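Local coordinates for uncharacterized protein (PDB 4ECO) that is of unknown function but folds as a leucine-rich repeat protein and probably serves in protein binding, at residues A[41-44]-A[45-48]; A[144-148]-A[149-153]; A[184-187]-A[188-192]. All blocks are in the same frame, centred on the assembly; numbering follows the deposited sequence.

Contact 1 of 3, residues A[41-44]-A[45-48]; sequences ALNG and KNWS
The indole of W47 carries this turn, with G44 over one face and the backbone oxygen of L42 at its edge. G44 CA sits 3.4 Å from the centroid of the five-membered ring of W47, only 9° off the ring normal: a CH-pi contact over that ring, near the rim of the indole. Around the same side chain F91 stacks on the W47 ring, while W39 and W60 meet it edge-to-face. At the rim, W47 NE1 gives its hydrogen to L42 O at 2.9 Å. That bond is somewhat bent, 150° at the hydrogen, and the indole nitrogen comes in from above the carbonyl plane of L42. Further round the edge, the benzene part brings W47 CZ2 to 4.1 Å from L42 CB, so one residue meets the ring through both its carbonyl and its side chain. The ring reaches back because W47 CG stands anti to its own carbonyl carbon (chi1 -75°), which turns the indole back onto L42 and G44. L88 touches both L42 and W47, and G44 O is also gripped by N59 through its side-chain amide. L42 has already left helical geometry, N43 takes left-handed backbone angles, and one 3-10-like turn follows, closed by N46 N to N43 O at 3.0 Å and, weakly, by W47 N to G44 O at 3.3 Å. The result is a tight reverse bend at the C-terminus of helix 27-41, held by a buried indole N-H on the carbonyl just past the helix end, within the region matched to leucine-rich repeats.

Contact 2 of 3, residues A[144-148]-A[149-153]; sequences HYQKT and FVDYD
The F149 ring leans against Y145, its CD2 lying 3.4 Å from Y145 CE2 over the tyrosine face; the two planes meet obliquely, at 40°. T148 CG2 covers a face of F149, 3.8 Å from the ring centroid. Q146 works on the polar side with V150 and D151: CG is anti to the backbone N (chi1 -176°) and the chain bends at chi2, which carries the amide over V150 to D151. There Q146 NE2 donates to D151 OD1 at 2.7 Å, with the acceptor in the amide plane but the nitrogen above the carboxylate plane. The other branch, Q146 OE1, lies against V150 CB at 3.4 Å. This is the C-terminal turn of helix 144-149, where Q146 O takes two hydrogens from opposite faces, from V150 N at 2.9 Å and D151 N at 2.8 Å, while Y145 O still receives F149 N in helical fashion. An alanine at Q146 would remove the amide and is likely to leave the D151 carboxylate without this donor and the V150 side chain less covered. Outside the turn, Q146 and V150 both touch strands 334-336 and 354-359, and Y145 meets H115 edge-to-face.

Contact 3 of 3, residues A[184-187]-A[188-192]; sequences KDTQ and IGQLS. With NA (sodium ion), chain C.
Q187 and Q190 meet first through the backbone, Q190 N donating to Q187 O at 3.1 Å. Their side chains cross at an angle, amide planes 45° apart, and a water joins them: it accepts from Q187 NE2 at 3.1 Å and donates to Q190 OE1 at 2.8 Å. The other end of the Q187 amide looks back along the chain, where Q187 OE1 takes the backbone hydrogen of K184 N at 2.9 Å in an almost straight bond (172°). The Q187 amide thus bridges K184 N directly and Q190 through the water. Q190 CG is anti to the backbone N (chi1 -178°) and the chain runs on extended, which brings the amide back alongside T186, with Q190 CB 3.4 Å from T186 O. I188 lies alongside D185, pointing the same way, its CD1 3.9 Å from D185 OD2. The bend itself is a type II beta turn from Q187 to Q190, with G189 at the third position, where phi is positive and a CB would collide with the carbonyl oxygen of I188. N258 grips the turn twice, by accepting from G189 N and donating to Q187 O. K118 holds Q190 OE1 as well, so that oxygen has both a lysine and a water. Just downstream S192 O binds the sodium ion at 2.5 Å, and E117 supplies the other protein ligand.

The three contacts follow one another along the chain. Contact 1 lies at the end of helix 27-41 and in the loop after it, contact 2 at the end of helix 144-149, and contact 3 in the loop between helix 160-168 and strand 194-198. Contacts 1 and 2 are the farthest apart, with centres 33 Å from each other. Contact 3 lies roughly between them, its nearest atoms about 8 Å from contact 1 and about 6 Å from contact 2. The sodium ion bound by S192 of contact 3 lies about 9 Å from the side chain of W47 in contact 1. Contact 2 packs on strands 334-336 and 354-359, bringing an early turn of the chain against later strands of the leucine-rich repeat protein.

Contact 1 of 3, residues A[41-44]-A[45-48]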
loop_
_atom_site.group_PDB
_atom_site.type_symbol
_atom_site.label_atom_id
_atom_site.label_comp_id
_atom_site.label_asym_id
_atom_site.label_seq_id
_atom_site.Cartn_x
_atom_site.Cartn_y
_atom_site.Cartn_z
ATOM N N ALA A 41 -11.185 36.275 -6.390
ATOM C CA ALA A 41 -12.347 35.396 -6.318
ATOM C C ALA A 41 -12.216 34.311 -5.226
ATOM O O ALA A 41 -13.229 33.850 -4.684
ATOM C CB ALA A 41 -12.552 34.724 -7.661
ATOM N N LEU A 42 -10.980 33.889 -4.925
ATOM C CA LEU A 42 -10.709 32.817 -3.968
ATOM C C LEU A 42 -10.227 33.369 -2.611
ATOM O O LEU A 42 -9.548 32.655 -1.857
ATOM C CB LEU A 42 -9.692 31.820 -4.549
ATOM C CG LEU A 42 -10.190 31.044 -5.774
ATOM C CD1 LEU A 42 -9.156 30.087 -6.248
ATOM C CD2 LEU A 42 -11.480 30.301 -5.482
ATOM N N ASN A 43 -10.649 34.633 -2.289
ATOM C CA ASN A 43 -10.378 35.336 -1.035
ATOM C C ASN A 43 -8.856 35.319 -0.683
ATOM O O ASN A 43 -8.472 35.156 0.473
ATOM C CB ASN A 43 -11.225 34.700 0.076
ATOM C CG ASN A 43 -11.296 35.462 1.370
ATOM O OD1 ASN A 43 -11.156 34.885 2.456
ATOM N ND2 ASN A 43 -11.517 36.768 1.286
ATOM N N GLY A 44 -8.023 35.545 -1.699
ATOM C CA GLY A 44 -6.568 35.555 -1.628
ATOM C C GLY A 44 -5.908 36.381 -0.536
ATOM O O GLY A 44 -4.788 36.066 -0.111
ATOM N N LYS A 45 -6.550 37.479 -0.105
ATOM C CA LYS A 45 -5.973 38.340 0.936
ATOM C C LYS A 45 -5.923 37.594 2.280
ATOM O O LYS A 45 -5.109 37.944 3.141
ATOM C CB LYS A 45 -6.749 39.660 1.072
ATOM C CG LYS A 45 -8.256 39.476 1.274
ATOM C CD LYS A 45 -8.944 40.734 1.817
ATOM C CE LYS A 45 -10.387 40.478 2.197
ATOM N NZ LYS A 45 -11.023 41.673 2.817
ATOM N N ASN A 46 -6.738 36.521 2.432
ATOM C CA ASN A 46 -6.803 35.768 3.679
ATOM C C ASN A 46 -6.148 34.384 3.586
ATOM O O ASN A 46 -6.233 33.605 4.549
ATOM C CB ASN A 46 -8.239 35.650 4.160
ATOM C CG ASN A 46 -8.786 36.999 4.595
ATOM O OD1 ASN A 46 -9.767 37.496 4.042
ATOM N ND2 ASN A 46 -8.101 37.669 5.521
ATOM N N TRP A 47 -5.419 34.124 2.490
ATOM C CA TRP A 47 -4.624 32.912 2.307
ATOM C C TRP A 47 -3.479 32.847 3.307
ATOM O O TRP A 47 -2.872 33.887 3.604
ATOM C CB TRP A 47 -4.016 32.900 0.894
ATOM C CG TRP A 47 -4.927 32.582 -0.247
ATOM C CD1 TRP A 47 -6.281 32.430 -0.212
ATOM C CD2 TRP A 47 -4.536 32.402 -1.612
ATOM N NE1 TRP A 47 -6.758 32.159 -1.474
ATOM C CE2 TRP A 47 -5.708 32.135 -2.354
ATOM C CE3 TRP A 47 -3.301 32.441 -2.286
ATOM C CZ2 TRP A 47 -5.691 31.928 -3.736
ATOM C CZ3 TRP A 47 -3.280 32.200 -3.649
ATOM C CH2 TRP A 47 -4.467 31.974 -4.363
ATOM N N SER A 48 -3.148 31.644 3.804
ATOM C CA SER A 48 -1.991 31.468 4.686
ATOM C C SER A 48 -1.496 30.055 4.495
ATOM O O SER A 48 -2.217 29.118 4.844
ATOM C CB SER A 48 -2.319 31.787 6.148
ATOM O OG SER A 48 -1.137 32.050 6.894
#

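Contact 2 of 3, residues A[144-148]-A[149-153]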
loop_
_atom_site.group_PDB
_atom_site.type_symbol
_atom_site.label_atom_id
_atom_site.label_comp_id
_atom_site.label_asym_id
_atom_site.label_seq_id
_atom_site.Cartn_x
_atom_site.Cartn_y
_atom_site.Cartn_z
ATOM N N HIS A 144 3.291 8.654 -5.855
ATOM C CA HIS A 144 3.252 9.320 -4.546
ATOM C C HIS A 144 2.104 8.810 -3.674
ATOM O O HIS A 144 2.343 8.605 -2.484
ATOM C CB HIS A 144 3.172 10.856 -4.652
ATOM C CG HIS A 144 3.279 11.538 -3.326
ATOM N ND1 HIS A 144 2.208 11.574 -2.440
ATOM C CD2 HIS A 144 4.337 12.173 -2.769
ATOM C CE1 HIS A 144 2.661 12.198 -1.365
ATOM N NE2 HIS A 144 3.931 12.592 -1.522
ATOM N N TYR A 145 0.867 8.635 -4.226
ATOM C CA TYR A 145 -0.238 8.175 -3.393
ATOM C C TYR A 145 0.043 6.761 -2.929
ATOM O O TYR A 145 -0.171 6.437 -1.750
ATOM C CB TYR A 145 -1.598 8.255 -4.112
ATOM C CG TYR A 145 -2.786 7.929 -3.216
ATOM C CD1 TYR A 145 -3.240 6.622 -3.070
ATOM C CD2 TYR A 145 -3.474 8.933 -2.544
ATOM C CE1 TYR A 145 -4.344 6.323 -2.271
ATOM C CE2 TYR A 145 -4.577 8.644 -1.739
ATOM C CZ TYR A 145 -5.002 7.340 -1.601
ATOM O OH TYR A 145 -6.087 7.069 -0.817
ATOM N N GLN A 146 0.579 5.940 -3.851
ATOM C CA GLN A 146 0.919 4.548 -3.630
ATOM C C GLN A 146 1.930 4.394 -2.490
ATOM O O GLN A 146 1.640 3.657 -1.541
ATOM C CB GLN A 146 1.465 3.929 -4.931
ATOM C CG GLN A 146 1.771 2.424 -4.878
ATOM C CD GLN A 146 0.570 1.541 -4.669
ATOM O OE1 GLN A 146 -0.571 1.893 -4.981
ATOM N NE2 GLN A 146 0.815 0.357 -4.131
ATOM N N LYS A 147 3.075 5.119 -2.543
ATOM C CA LYS A 147 4.089 5.009 -1.495
ATOM C C LYS A 147 3.572 5.521 -0.155
ATOM O O LYS A 147 3.964 4.968 0.870
ATOM C CB LYS A 147 5.433 5.704 -1.856
ATOM C CG LYS A 147 5.379 7.189 -2.244
ATOM C CD LYS A 147 6.791 7.823 -2.366
ATOM C CE LYS A 147 6.850 9.163 -3.103
ATOM N NZ LYS A 147 6.801 9.024 -4.601
ATOM N N THR A 148 2.670 6.508 -0.157
ATOM C CA THR A 148 2.180 7.148 1.067
ATOM C C THR A 148 1.082 6.361 1.782
ATOM O O THR A 148 1.141 6.256 3.021
ATOM C CB THR A 148 1.651 8.567 0.778
ATOM O OG1 THR A 148 2.612 9.234 -0.019
ATOM C CG2 THR A 148 1.406 9.392 2.058
ATOM N N PHE A 149 0.072 5.872 1.030
ATOM C CA PHE A 149 -1.081 5.239 1.650
ATOM C C PHE A 149 -1.323 3.776 1.305
ATOM O O PHE A 149 -2.236 3.185 1.912
ATOM C CB PHE A 149 -2.346 6.006 1.223
ATOM C CG PHE A 149 -2.360 7.470 1.584
ATOM C CD1 PHE A 149 -2.630 7.880 2.890
ATOM C CD2 PHE A 149 -2.095 8.442 0.622
ATOM C CE1 PHE A 149 -2.650 9.229 3.221
ATOM C CE2 PHE A 149 -2.139 9.790 0.947
ATOM C CZ PHE A 149 -2.412 10.175 2.248
ATOM N N VAL A 150 -0.580 3.188 0.330
ATOM C CA VAL A 150 -0.924 1.834 -0.123
ATOM C C VAL A 150 0.227 0.814 0.103
ATOM O O VAL A 150 -0.028 -0.293 0.615
ATOM C CB VAL A 150 -1.359 1.851 -1.625
ATOM C CG1 VAL A 150 -1.936 0.517 -2.050
ATOM C CG2 VAL A 150 -2.356 2.968 -1.915
ATOM N N ASP A 151 1.451 1.152 -0.321
ATOM C CA ASP A 151 2.604 0.251 -0.194
ATOM C C ASP A 151 2.874 -0.134 1.236
ATOM O O ASP A 151 2.819 0.716 2.135
ATOM C CB ASP A 151 3.873 0.876 -0.773
ATOM C CG ASP A 151 3.963 0.818 -2.274
ATOM O OD1 ASP A 151 3.235 -0.021 -2.889
ATOM O OD2 ASP A 151 4.786 1.574 -2.840
ATOM N N TYR A 152 3.137 -1.443 1.421
ATOM C CA TYR A 152 3.403 -2.099 2.705
ATOM C C TYR A 152 4.180 -3.416 2.468
ATOM O O TYR A 152 3.918 -4.098 1.461
ATOM C CB TYR A 152 2.047 -2.355 3.397
ATOM C CG TYR A 152 2.058 -2.898 4.811
ATOM C CD1 TYR A 152 2.360 -2.073 5.893
ATOM C CD2 TYR A 152 1.570 -4.171 5.087
ATOM C CE1 TYR A 152 2.291 -2.545 7.205
ATOM C CE2 TYR A 152 1.490 -4.648 6.394
ATOM C CZ TYR A 152 1.840 -3.829 7.449
ATOM O OH TYR A 152 1.749 -4.317 8.724
ATOM N N ASP A 153 5.107 -3.785 3.386
ATOM C CA ASP A 153 5.821 -5.050 3.277
ATOM C C ASP A 153 5.072 -6.119 4.116
ATOM O O ASP A 153 5.081 -6.035 5.350
ATOM C CB ASP A 153 7.292 -4.918 3.697
ATOM C CG ASP A 153 8.176 -6.130 3.440
ATOM O OD1 ASP A 153 7.679 -7.133 2.834
ATOM O OD2 ASP A 153 9.372 -6.078 3.821
#

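Contact 3 of 3, residues A[184-187]-A[188-192]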
loop_
_atom_site.group_PDB
_atom_site.type_symbol
_atom_site.label_atom_id
_atom_site.label_comp_id
_atom_site.label_asym_id
_atom_site.label_seq_id
_atom_site.Cartn_x
_atom_site.Cartn_y
_atom_site.Cartn_z
ATOM N N LYS A 184 -7.088 8.817 9.625
ATOM C CA LYS A 184 -7.964 8.839 10.789
ATOM C C LYS A 184 -9.310 9.373 10.276
ATOM O O LYS A 184 -9.300 10.286 9.435
ATOM C CB LYS A 184 -7.338 9.702 11.902
ATOM C CG LYS A 184 -5.925 9.275 12.275
ATOM C CD LYS A 184 -5.257 10.174 13.302
ATOM C CE LYS A 184 -3.891 9.642 13.687
ATOM N NZ LYS A 184 -3.370 10.253 14.945
ATOM N N ASP A 185 -10.457 8.806 10.715
ATOM C CA ASP A 185 -11.777 9.238 10.215
ATOM C C ASP A 185 -12.039 10.750 10.459
ATOM O O ASP A 185 -12.958 11.317 9.863
ATOM C CB ASP A 185 -12.910 8.386 10.801
ATOM C CG ASP A 185 -12.970 7.011 10.145
ATOM O OD1 ASP A 185 -12.108 6.153 10.475
ATOM O OD2 ASP A 185 -13.830 6.814 9.246
ATOM N N THR A 186 -11.176 11.398 11.253
ATOM C CA THR A 186 -11.170 12.832 11.507
ATOM C C THR A 186 -10.730 13.557 10.225
ATOM O O THR A 186 -11.252 14.632 9.907
ATOM C CB THR A 186 -10.219 13.152 12.674
ATOM O OG1 THR A 186 -10.250 12.115 13.666
ATOM C CG2 THR A 186 -10.474 14.524 13.277
ATOM N N GLN A 187 -9.750 12.964 9.497
ATOM C CA GLN A 187 -9.219 13.516 8.254
ATOM C C GLN A 187 -10.177 13.284 7.086
ATOM O O GLN A 187 -10.154 14.083 6.146
ATOM C CB GLN A 187 -7.846 12.923 7.918
ATOM C CG GLN A 187 -6.747 13.260 8.908
ATOM C CD GLN A 187 -5.533 12.396 8.649
ATOM O OE1 GLN A 187 -5.472 11.211 9.028
ATOM N NE2 GLN A 187 -4.545 12.963 7.973
ATOM N N ILE A 188 -10.987 12.196 7.110
ATOM C CA ILE A 188 -11.932 11.916 6.020
ATOM C C ILE A 188 -13.055 12.941 6.076
ATOM O O ILE A 188 -13.810 12.976 7.044
ATOM C CB ILE A 188 -12.474 10.470 6.003
ATOM C CG1 ILE A 188 -11.313 9.465 5.959
ATOM C CG2 ILE A 188 -13.407 10.289 4.798
ATOM C CD1 ILE A 188 -11.686 8.029 6.240
ATOM N N GLY A 189 -13.118 13.787 5.055
ATOM C CA GLY A 189 -14.094 14.868 4.958
ATOM C C GLY A 189 -13.610 16.188 5.535
ATOM O O GLY A 189 -14.360 17.174 5.586
ATOM N N GLN A 190 -12.358 16.193 6.019
ATOM C CA GLN A 190 -11.666 17.349 6.584
ATOM C C GLN A 190 -11.190 18.183 5.422
ATOM O O GLN A 190 -10.386 17.725 4.599
ATOM C CB GLN A 190 -10.512 16.889 7.494
ATOM C CG GLN A 190 -9.731 17.984 8.199
ATOM C CD GLN A 190 -8.582 17.378 8.946
ATOM O OE1 GLN A 190 -7.460 17.281 8.435
ATOM N NE2 GLN A 190 -8.867 16.877 10.141
ATOM N N LEU A 191 -11.756 19.372 5.325
ATOM C CA LEU A 191 -11.485 20.306 4.250
ATOM C C LEU A 191 -10.145 21.023 4.429
ATOM O O LEU A 191 -9.750 21.324 5.563
ATOM C CB LEU A 191 -12.627 21.340 4.154
ATOM C CG LEU A 191 -14.059 20.777 3.982
ATOM C CD1 LEU A 191 -15.078 21.894 3.969
ATOM C CD2 LEU A 191 -14.203 19.927 2.701
ATOM N N SER A 192 -9.449 21.287 3.294
ATOM C CA SER A 192 -8.175 22.026 3.216
ATOM C C SER A 192 -8.415 23.406 2.598
ATOM O O SER A 192 -7.529 24.272 2.587
ATOM C CB SER A 192 -7.153 21.251 2.388
ATOM O OG SER A 192 -7.466 21.318 1.003
HETATM NA NA NA C . -5.229 24.197 1.728
HETATM O O HOH W 1 -4.971 16.070 7.818
#